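Putative fructose-bisphosphate aldolase (Coccidioides immitis, PDB 3PM6) is a putative class II fructose-bisphosphate aldolase, a TIM-barrel protein that forms a two-chain assembly and carries a bound zinc ion. Local coordinates at residues P60-I63 against L69-R72; E96-A101 against R134-Y139; A138-N141 against A146-A149. One frame throughout, in Å; residues are numbered along the deposited sequence.

Contact 1: P60-I63 against L69-R72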
loop_
_atom_site.group_PDB
_atom_site.type_symbol
_atom_site.label_atom_id
_atom_site.label_comp_id
_atom_site.label_asym_id
_atom_site.label_seq_id
_atom_site.Cartn_x
_atom_site.Cartn_y
_atom_site.Cartn_z
ATOM N N PRO A 60 0.699 3.669 -14.376
ATOM C CA PRO A 60 1.700 2.622 -14.623
ATOM C C PRO A 60 2.856 2.658 -13.632
ATOM O O PRO A 60 3.483 1.625 -13.350
ATOM C CB PRO A 60 2.201 2.946 -16.061
ATOM C CG PRO A 60 0.988 3.517 -16.754
ATOM C CD PRO A 60 0.083 4.132 -15.635
ATOM N N TRP A 61 3.149 3.850 -13.132
ATOM C CA TRP A 61 4.152 4.029 -12.088
ATOM C C TRP A 61 3.972 3.102 -10.883
ATOM O O TRP A 61 4.961 2.737 -10.248
ATOM C CB TRP A 61 4.174 5.480 -11.580
ATOM C CG TRP A 61 5.050 5.630 -10.372
ATOM C CD1 TRP A 61 6.404 5.829 -10.361
ATOM C CD2 TRP A 61 4.643 5.547 -8.994
ATOM N NE1 TRP A 61 6.866 5.888 -9.059
ATOM C CE2 TRP A 61 5.812 5.716 -8.201
ATOM C CE3 TRP A 61 3.404 5.367 -8.351
ATOM C CZ2 TRP A 61 5.779 5.712 -6.790
ATOM C CZ3 TRP A 61 3.369 5.348 -6.960
ATOM C CH2 TRP A 61 4.554 5.526 -6.190
ATOM N N ALA A 62 2.729 2.762 -10.542
ATOM C CA ALA A 62 2.489 1.915 -9.398
ATOM C C ALA A 62 3.056 0.508 -9.623
ATOM O O ALA A 62 3.554 -0.133 -8.696
ATOM C CB ALA A 62 0.997 1.860 -9.066
ATOM N N ILE A 63 3.003 0.047 -10.868
ATOM C CA ILE A 63 3.595 -1.243 -11.219
ATOM C C ILE A 63 5.137 -1.066 -11.346
ATOM O O ILE A 63 5.898 -1.846 -10.752
ATOM C CB ILE A 63 2.982 -1.786 -12.505
ATOM C CG1 ILE A 63 1.483 -2.056 -12.307
ATOM C CG2 ILE A 63 3.720 -3.036 -12.966
ATOM C CD1 ILE A 63 0.655 -1.937 -13.631
ATOM N N LEU A 69 2.624 -4.956 -5.674
ATOM C CA LEU A 69 2.220 -4.521 -4.318
ATOM C C LEU A 69 1.056 -3.542 -4.173
ATOM O O LEU A 69 0.172 -3.775 -3.364
ATOM C CB LEU A 69 3.402 -3.966 -3.502
ATOM C CG LEU A 69 4.011 -5.012 -2.567
ATOM C CD1 LEU A 69 4.806 -4.314 -1.471
ATOM C CD2 LEU A 69 2.879 -5.840 -1.972
ATOM N N LEU A 70 1.080 -2.416 -4.878
ATOM C CA LEU A 70 -0.043 -1.486 -4.776
ATOM C C LEU A 70 -1.259 -2.074 -5.446
ATOM O O LEU A 70 -2.389 -1.881 -4.981
ATOM C CB LEU A 70 0.304 -0.140 -5.416
ATOM C CG LEU A 70 1.063 0.786 -4.492
ATOM C CD1 LEU A 70 1.663 1.950 -5.248
ATOM C CD2 LEU A 70 0.107 1.280 -3.384
ATOM N N VAL A 71 -1.032 -2.771 -6.562
ATOM C CA VAL A 71 -2.131 -3.373 -7.315
ATOM C C VAL A 71 -2.880 -4.339 -6.377
ATOM O O VAL A 71 -4.108 -4.256 -6.258
ATOM C CB VAL A 71 -1.631 -4.096 -8.582
ATOM C CG1 VAL A 71 -2.739 -4.864 -9.287
ATOM C CG2 VAL A 71 -0.995 -3.143 -9.522
ATOM N N ARG A 72 -2.124 -5.217 -5.699
ATOM C CA ARG A 72 -2.674 -6.263 -4.839
ATOM C C ARG A 72 -3.358 -5.665 -3.601
ATOM O O ARG A 72 -4.452 -6.071 -3.236
ATOM C CB ARG A 72 -1.572 -7.251 -4.410
HETATM O O HOH W 1 1.952 -2.284 -7.648
#
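A single water joins Ala-62 to Val-71 across the gap between two successive helices. It donates to Ala-62 O at 2.9 Å and accepts a longer bond from Val-71 N at 3.2 Å. Leu-70 N also lies 2.9 Å from the water oxygen. Amides in the first turn of a helix have no carbonyl one turn earlier to bond to, and here the water gives Val-71 N an acceptor while tying the start of helix 69-80 to the backbone of helix 60-66.

Direct contact between the segments is apolar and falls into two small groups. In the first, a single methyl of Leu-70 serves two neighbours: CD1 sits 3.9 Å from Ala-62 CB and 4.2 Å from Trp-61 CZ3. The indole reaches this methyl with its six-membered part because its CG stands anti to the backbone N (chi1 171°), and it meets Leu-70 obliquely. In the second group Ile-63 CG1 touches Val-71 CG2 at 3.9 Å, the two branched chains crossing aslant. All five touching residues are buried. At the opposite end of the indole, Trp-61 NE1 is hydrogen-bonded to Glu-276 of the second subunit, while Tyr-65 stacks on the ring.

Both helices belong to the connection between barrel strands 54-58 and 85-92, so this beta-alpha-beta crossover is made of two helices with a break between them. Ile-63 also packs on Ala-101 of helix 95-103, and Phe-114 touches both Ile-63 and Val-71. Leu-70 packs on Leu-37 of the second subunit, placing the contact between the next helix of the barrel and the dimer interface.

Contact 2: E96-A101 against R134-Y139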
loop_
_atom_site.group_PDB
_atom_site.type_symbol
_atom_site.label_atom_id
_atom_site.label_comp_id
_atom_site.label_asym_id
_atom_site.label_seq_id
_atom_site.Cartn_x
_atom_site.Cartn_y
_atom_site.Cartn_z
ATOM N N GLU A 96 3.141 -2.390 -24.033
ATOM C CA GLU A 96 3.833 -3.371 -23.190
ATOM C C GLU A 96 3.354 -3.345 -21.740
ATOM O O GLU A 96 3.147 -4.387 -21.111
ATOM C CB GLU A 96 5.359 -3.173 -23.250
ATOM N N ILE A 97 3.153 -2.153 -21.203
ATOM C CA ILE A 97 2.676 -2.030 -19.825
ATOM C C ILE A 97 1.224 -2.482 -19.663
ATOM O O ILE A 97 0.815 -2.965 -18.609
ATOM C CB ILE A 97 2.844 -0.592 -19.315
ATOM C CG1 ILE A 97 4.289 -0.397 -18.844
ATOM C CG2 ILE A 97 1.965 -0.352 -18.115
ATOM C CD1 ILE A 97 5.318 -0.236 -19.933
ATOM N N ILE A 98 0.437 -2.289 -20.704
ATOM C CA ILE A 98 -0.974 -2.655 -20.663
ATOM C C ILE A 98 -1.073 -4.190 -20.559
ATOM O O ILE A 98 -1.771 -4.731 -19.694
ATOM C CB ILE A 98 -1.706 -2.046 -21.888
ATOM C CG1 ILE A 98 -1.838 -0.526 -21.670
ATOM C CG2 ILE A 98 -3.082 -2.694 -22.134
ATOM C CD1 ILE A 98 -2.314 0.272 -22.878
ATOM N N LYS A 99 -0.334 -4.885 -21.408
ATOM C CA LYS A 99 -0.342 -6.349 -21.395
ATOM C C LYS A 99 0.204 -6.840 -20.066
ATOM O O LYS A 99 -0.325 -7.778 -19.505
ATOM C CB LYS A 99 0.519 -6.898 -22.511
ATOM C CG LYS A 99 0.058 -6.517 -23.843
ATOM C CD LYS A 99 1.277 -6.527 -24.757
ATOM C CE LYS A 99 0.841 -6.318 -26.157
ATOM N NZ LYS A 99 -0.093 -7.404 -26.512
ATOM N N ARG A 100 1.240 -6.181 -19.552
ATOM C CA ARG A 100 1.809 -6.583 -18.276
ATOM C C ARG A 100 0.767 -6.423 -17.159
ATOM O O ARG A 100 0.580 -7.324 -16.310
ATOM C CB ARG A 100 3.071 -5.781 -17.973
ATOM C CG ARG A 100 3.759 -6.175 -16.650
ATOM C CD ARG A 100 4.816 -5.138 -16.202
ATOM N NE ARG A 100 5.373 -5.499 -14.897
ATOM C CZ ARG A 100 6.453 -4.942 -14.347
ATOM N NH1 ARG A 100 6.874 -5.356 -13.165
ATOM N NH2 ARG A 100 7.125 -3.983 -14.978
ATOM N N ALA A 101 0.064 -5.294 -17.168
ATOM C CA ALA A 101 -1.039 -5.101 -16.205
ATOM C C ALA A 101 -2.177 -6.118 -16.409
ATOM O O ALA A 101 -2.722 -6.634 -15.450
ATOM C CB ALA A 101 -1.568 -3.677 -16.267
ATOM N N ARG A 134 -7.587 -0.957 -30.742
ATOM C CA ARG A 134 -8.346 -2.173 -31.146
ATOM C C ARG A 134 -7.671 -3.467 -30.663
ATOM O O ARG A 134 -8.301 -4.329 -30.068
ATOM C CB ARG A 134 -8.535 -2.212 -32.655
ATOM C CG ARG A 134 -9.270 -3.447 -33.176
ATOM C CD ARG A 134 -9.443 -3.343 -34.698
ATOM N NE ARG A 134 -10.292 -2.205 -35.076
ATOM C CZ ARG A 134 -11.629 -2.227 -35.107
ATOM N NH1 ARG A 134 -12.309 -3.338 -34.786
ATOM N NH2 ARG A 134 -12.290 -1.130 -35.455
ATOM N N GLU A 135 -6.375 -3.586 -30.895
ATOM C CA GLU A 135 -5.692 -4.802 -30.522
ATOM C C GLU A 135 -5.469 -4.937 -29.030
ATOM O O GLU A 135 -5.492 -6.053 -28.513
ATOM C CB GLU A 135 -4.427 -5.024 -31.370
ATOM C CG GLU A 135 -3.129 -4.475 -30.884
ATOM C CD GLU A 135 -1.956 -4.961 -31.776
ATOM O OE1 GLU A 135 -1.400 -4.137 -32.535
ATOM O OE2 GLU A 135 -1.598 -6.168 -31.729
ATOM N N LEU A 136 -5.284 -3.815 -28.329
ATOM C CA LEU A 136 -5.124 -3.874 -26.897
ATOM C C LEU A 136 -6.430 -4.141 -26.162
ATOM O O LEU A 136 -6.423 -4.758 -25.088
ATOM C CB LEU A 136 -4.404 -2.624 -26.344
ATOM C CG LEU A 136 -2.941 -2.546 -26.776
ATOM C CD1 LEU A 136 -2.427 -1.112 -26.622
ATOM C CD2 LEU A 136 -2.048 -3.549 -26.055
ATOM N N VAL A 137 -7.540 -3.654 -26.713
ATOM C CA VAL A 137 -8.850 -3.957 -26.178
ATOM C C VAL A 137 -9.093 -5.474 -26.254
ATOM O O VAL A 137 -9.603 -6.082 -25.301
ATOM C CB VAL A 137 -9.954 -3.202 -26.950
ATOM C CG1 VAL A 137 -11.324 -3.843 -26.715
ATOM C CG2 VAL A 137 -9.947 -1.707 -26.559
ATOM N N ALA A 138 -8.727 -6.083 -27.383
ATOM C CA ALA A 138 -8.858 -7.538 -27.539
ATOM C C ALA A 138 -8.090 -8.251 -26.426
ATOM O O ALA A 138 -8.624 -9.130 -25.740
ATOM C CB ALA A 138 -8.340 -7.985 -28.938
ATOM N N TYR A 139 -6.844 -7.820 -26.217
ATOM C CA TYR A 139 -5.989 -8.434 -25.218
ATOM C C TYR A 139 -6.568 -8.318 -23.799
ATOM O O TYR A 139 -6.527 -9.279 -23.018
ATOM C CB TYR A 139 -4.590 -7.828 -25.301
ATOM C CG TYR A 139 -3.526 -8.603 -24.567
ATOM C CD1 TYR A 139 -2.668 -9.501 -25.256
ATOM C CD2 TYR A 139 -3.361 -8.443 -23.185
ATOM C CE1 TYR A 139 -1.660 -10.227 -24.551
ATOM C CE2 TYR A 139 -2.372 -9.144 -22.477
ATOM C CZ TYR A 139 -1.519 -10.032 -23.160
ATOM O OH TYR A 139 -0.553 -10.714 -22.432
#
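Ile-98 and Leu-136 make the apolar half of this contact, crossing at about a right angle. Ile-98 CD1 meets Leu-136 CD1 at 4.0 Å, and Ile-98 CG2 lies 4.1 Å from the other leucine methyl, CD2. That second methyl also supports the aliphatic part of Lys-99, whose CE is 4.0 Å away.

These two helices are neighbours on the outside of a TIM barrel, following its third and fourth strands. Their short segments run nearly parallel, 12° apart, with axes 10.3 Å from each other. Ile-98 and Leu-136 both rest on Val-119 of strand 116-119 beneath them.

The aromatic half belongs to Lys-99 and Tyr-139. A CH-pi contact puts Lys-99 CG over the middle of the phenol, 3.8 Å from the ring centroid. Further out the lysine bends at its last torsion (chi4 -59°), bringing NZ back within 4.1 Å of the Tyr-139 ring centroid in an off-centre cation-pi contact, 32° from the ring normal. Arg-143 makes another cation-pi contact with Tyr-139.

The polar end of the ring is held too: Tyr-139 OH is hydrogen-bonded to Asp-103, further along helix 95-103.

Contact 3: A138-N141 against A146-A149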
loop_
_atom_site.group_PDB
_atom_site.type_symbol
_atom_site.label_atom_id
_atom_site.label_comp_id
_atom_site.label_asym_id
_atom_site.label_seq_id
_atom_site.Cartn_x
_atom_site.Cartn_y
_atom_site.Cartn_z
ATOM N N ALA A 138 -8.727 -6.083 -27.383
ATOM C CA ALA A 138 -8.858 -7.538 -27.539
ATOM C C ALA A 138 -8.090 -8.251 -26.426
ATOM O O ALA A 138 -8.624 -9.130 -25.740
ATOM C CB ALA A 138 -8.340 -7.985 -28.938
ATOM N N TYR A 139 -6.844 -7.820 -26.217
ATOM C CA TYR A 139 -5.989 -8.434 -25.218
ATOM C C TYR A 139 -6.568 -8.318 -23.799
ATOM O O TYR A 139 -6.527 -9.279 -23.018
ATOM C CB TYR A 139 -4.590 -7.828 -25.301
ATOM C CG TYR A 139 -3.526 -8.603 -24.567
ATOM C CD1 TYR A 139 -2.668 -9.501 -25.256
ATOM C CD2 TYR A 139 -3.361 -8.443 -23.185
ATOM C CE1 TYR A 139 -1.660 -10.227 -24.551
ATOM C CE2 TYR A 139 -2.372 -9.144 -22.477
ATOM C CZ TYR A 139 -1.519 -10.032 -23.160
ATOM O OH TYR A 139 -0.553 -10.714 -22.432
ATOM N N CYS A 140 -7.098 -7.147 -23.464
ATOM C CA CYS A 140 -7.719 -6.927 -22.165
ATOM C C CYS A 140 -9.028 -7.739 -22.005
ATOM O O CYS A 140 -9.305 -8.314 -20.952
ATOM C CB CYS A 140 -8.009 -5.431 -21.988
ATOM S SG CYS A 140 -6.530 -4.380 -21.839
ATOM N N ASN A 141 -9.862 -7.702 -23.037
ATOM C CA ASN A 141 -11.153 -8.380 -23.025
ATOM C C ASN A 141 -10.980 -9.902 -22.814
ATOM O O ASN A 141 -11.652 -10.497 -21.965
ATOM C CB ASN A 141 -11.898 -8.120 -24.335
ATOM C CG ASN A 141 -12.504 -6.728 -24.408
ATOM O OD1 ASN A 141 -12.352 -5.904 -23.490
ATOM N ND2 ASN A 141 -13.217 -6.457 -25.509
ATOM N N ALA A 146 -12.364 -4.596 -18.666
ATOM C CA ALA A 146 -13.022 -3.511 -19.365
ATOM C C ALA A 146 -12.005 -2.407 -19.755
ATOM O O ALA A 146 -10.910 -2.338 -19.191
ATOM C CB ALA A 146 -14.108 -2.934 -18.481
ATOM N N THR A 147 -12.345 -1.560 -20.719
ATOM C CA THR A 147 -11.352 -0.625 -21.277
ATOM C C THR A 147 -11.911 0.750 -21.564
ATOM O O THR A 147 -13.092 0.907 -21.835
ATOM C CB THR A 147 -10.687 -1.125 -22.584
ATOM O OG1 THR A 147 -11.674 -1.302 -23.577
ATOM C CG2 THR A 147 -9.943 -2.419 -22.398
ATOM N N GLU A 148 -11.037 1.733 -21.497
ATOM C CA GLU A 148 -11.377 3.131 -21.764
ATOM C C GLU A 148 -10.349 3.554 -22.772
ATOM O O GLU A 148 -9.208 3.132 -22.672
ATOM C CB GLU A 148 -11.228 3.948 -20.482
ATOM C CG GLU A 148 -11.361 5.461 -20.622
ATOM C CD GLU A 148 -11.180 6.178 -19.284
ATOM O OE1 GLU A 148 -11.674 5.671 -18.242
ATOM O OE2 GLU A 148 -10.529 7.247 -19.267
ATOM N N ALA A 149 -10.748 4.393 -23.722
ATOM C CA ALA A 149 -9.850 4.938 -24.707
ATOM C C ALA A 149 -10.113 6.417 -24.890
ATOM O O ALA A 149 -11.142 6.936 -24.439
ATOM C CB ALA A 149 -10.000 4.194 -26.026
#
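Cys-140 and Thr-147 form the tight part of this contact, where the last turn of a helix lies against a barrel strand. The methyl CG2 of Thr-147 approaches to 3.6 Å from Cys-140 CB and 4.0 Å from Cys-140 SG, so one methyl rests against both atoms of the cysteine side chain. The threonine rotamer sets this up: with chi1 at 61°, CG2 is anti to the carbonyl carbon and OG1 takes the place between backbone N and C. Both residues are buried, and Cys-140 also packs on Ile-117 of strand 116-119 and on Ile-98 of helix 95-103.

Helix 126-141 is the crossover of a beta-alpha-beta unit, leaving strand 116-119 and returning to strand 146-149, the repeating connection of a TIM barrel. The contact comes at the end of that crossover, a short loop before the chain re-enters the sheet.

Toward solvent the packing thins. Asn-141, partly exposed, adds a looser flank beside Thr-147, and Ala-138 is exposed on a side of the helix turned from the strand. On the strand itself, Glu-148 makes no contact with 138-141; it is hydrogen-bonded to His-227, a zinc ligand, and salt-bridged to Lys-247.

Along the chain the contacts come in numerical order, and together they follow the outer helical layer of one TIM barrel from its second to its fifth strand. Contact 1 and contact 2 have centres about 16 Å apart and touch where helix 60-66 meets helix 95-103, through Ile-63 with Arg-100 and Ala-101 and through Pro-60 with Ile-97. Contacts 2 and 3 are closer, about 7 Å between centres, and share helix 126-141: one packs it against a neighbouring helix, the other against strand 146-149. Contacts 1 and 3 do not touch. Helix-to-helix and helix-to-strand packing thus form a continuous series, illustrating how a barrel's outer layer holds together.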